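Local coordinates for protein chitinase (Jonesia denitrificans, PDB 5VG1) that is probably a chitin-degrading enzyme, represented by its copper-dependent lytic polysaccharide monooxygenase domain of family AA10, which probably cleaves chitin chains by oxidation, at residues Pro77-Thr82 / Val126-Asn131. Numbering follows the deposited sequence.
With CU (copper (II) ion), chain C.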
# COMPACT_ATOMS: atom_id res chain seq x y z
N PRO A 77 -10.81 -11.34 2.16
CA PRO A 77 -10.60 -10.66 3.45
C PRO A 77 -10.11 -11.59 4.56
O PRO A 77 -10.87 -12.13 5.36
CB PRO A 77 -11.98 -10.08 3.75
CG PRO A 77 -12.92 -11.08 3.15
CD PRO A 77 -12.24 -11.61 1.91
N HIS A 78 -8.80 -11.78 4.62
CA HIS A 78 -8.21 -12.64 5.64
C HIS A 78 -8.33 -12.00 7.02
O HIS A 78 -8.25 -10.78 7.17
CB HIS A 78 -6.74 -12.91 5.32
CG HIS A 78 -6.51 -13.39 3.93
ND1 HIS A 78 -7.05 -14.56 3.44
CD2 HIS A 78 -5.79 -12.86 2.92
CE1 HIS A 78 -6.67 -14.72 2.19
NE2 HIS A 78 -5.90 -13.71 1.84
N ASN A 79 -8.54 -12.85 8.03
CA ASN A 79 -8.41 -12.41 9.41
C ASN A 79 -7.12 -11.63 9.58
O ASN A 79 -6.06 -12.05 9.10
CB ASN A 79 -8.45 -13.62 10.35
CG ASN A 79 -9.77 -14.36 10.29
OD1 ASN A 79 -10.01 -15.15 9.37
ND2 ASN A 79 -10.63 -14.13 11.27
N THR A 80 -7.21 -10.49 10.26
CA THR A 80 -6.15 -9.49 10.24
C THR A 80 -5.74 -9.14 11.67
O THR A 80 -6.59 -9.04 12.56
CB THR A 80 -6.61 -8.23 9.50
OG1 THR A 80 -6.85 -8.56 8.12
CG2 THR A 80 -5.57 -7.12 9.57
N SER A 81 -4.44 -8.94 11.87
CA SER A 81 -3.92 -8.51 13.17
C SER A 81 -3.88 -6.99 13.23
O SER A 81 -4.66 -6.37 13.96
CB SER A 81 -2.54 -9.12 13.41
OG SER A 81 -1.58 -8.61 12.50
N THR A 82 -2.98 -6.37 12.46
CA THR A 82 -2.87 -4.91 12.43
C THR A 82 -2.69 -4.41 11.00
O THR A 82 -2.23 -5.14 10.12
CB THR A 82 -1.70 -4.40 13.29
OG1 THR A 82 -0.52 -5.15 12.99
CG2 THR A 82 -2.02 -4.50 14.77
N VAL A 126 -1.40 -10.42 8.19
CA VAL A 126 -2.39 -11.48 8.30
C VAL A 126 -2.16 -12.23 9.60
O VAL A 126 -1.02 -12.57 9.94
CB VAL A 126 -2.32 -12.43 7.09
CG1 VAL A 126 -3.35 -13.53 7.20
CG2 VAL A 126 -2.51 -11.65 5.79
N SER A 127 -3.25 -12.51 10.33
CA SER A 127 -3.14 -13.00 11.70
C SER A 127 -2.88 -14.50 11.79
O SER A 127 -2.45 -14.97 12.85
CB SER A 127 -4.41 -12.67 12.48
OG SER A 127 -5.50 -13.48 12.07
N ASN A 128 -3.12 -15.26 10.72
CA ASN A 128 -2.94 -16.71 10.76
C ASN A 128 -1.91 -17.21 9.75
O ASN A 128 -1.80 -18.43 9.55
CB ASN A 128 -4.28 -17.41 10.53
CG ASN A 128 -5.09 -16.79 9.41
OD1 ASN A 128 -4.54 -16.21 8.47
ND2 ASN A 128 -6.41 -16.90 9.51
N THR A 129 -1.15 -16.32 9.12
CA THR A 129 -0.02 -16.71 8.29
C THR A 129 1.16 -15.80 8.64
O THR A 129 1.05 -14.89 9.46
CB THR A 129 -0.34 -16.62 6.79
OG1 THR A 129 -0.42 -15.25 6.39
CG2 THR A 129 -1.67 -17.32 6.46
N ASN A 130 2.31 -16.05 8.00
CA ASN A 130 3.51 -15.28 8.24
C ASN A 130 3.73 -14.19 7.19
O ASN A 130 4.84 -13.64 7.11
CB ASN A 130 4.73 -16.20 8.29
CG ASN A 130 5.92 -15.56 8.98
OD1 ASN A 130 5.89 -15.27 10.17
ND2 ASN A 130 7.00 -15.36 8.22
N ASN A 131 2.72 -13.87 6.42
CA ASN A 131 2.86 -12.96 5.29
C ASN A 131 2.10 -11.67 5.54
O ASN A 131 1.15 -11.61 6.33
CB ASN A 131 2.35 -13.61 4.00
CG ASN A 131 3.07 -14.90 3.67
OD1 ASN A 131 4.22 -15.10 4.07
ND2 ASN A 131 2.41 -15.78 2.93
CU CU C . -5.18 -14.49 -0.48
O HOH W 1 -8.62 -15.78 7.40
O HOH W 2 -6.68 -16.11 -1.58
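Ser-127 N gives its hydrogen to Asn-79 O at 3.1 Å, in a practically straight bond (179° at the hydrogen). The same oxygen may take a weak second bond from Ser-127 OG, left unsettled because that hydroxyl could turn to a different acceptor. With chi1 at 73°, the hydroxyl sits between its own backbone N and carbonyl carbon and comes 3.4 Å from Asn-79 CB.

Water joins the two asparagines, whose amide planes are turned 67° apart. One molecule accepts from Asn-79 N and from Asn-128 ND2 (3.3 Å) and lies doubtfully close to Asn-79 OD1, bridging residues whose side chains cross at about a right angle.

The van der Waals contacts are few. Val-126 CG1, anti to its backbone N, packs 3.9 Å from His-78 CB and also lies beside the carbonyl oxygen of Asn-79; farther along, Ser-81 CB rests against Ser-127 CB.

His-78 carries the metal: NE2 holds the copper at the ring edge, in plane. His-1 ND1 and a water also bind it; the two histidines belong to the histidine brace of these monooxygenases. Val-126 thus packs against the stem of a copper ligand.

Thr-80 and Val-126 form an antiparallel non-hydrogen-bonded pair where strands 80-87 and 118-126 meet, and from there the loop leading to strand 131-141 passes beside the copper-site segment, with Lys-37 NZ hydrogen-bonded to Val-126 O and Thr-129 O.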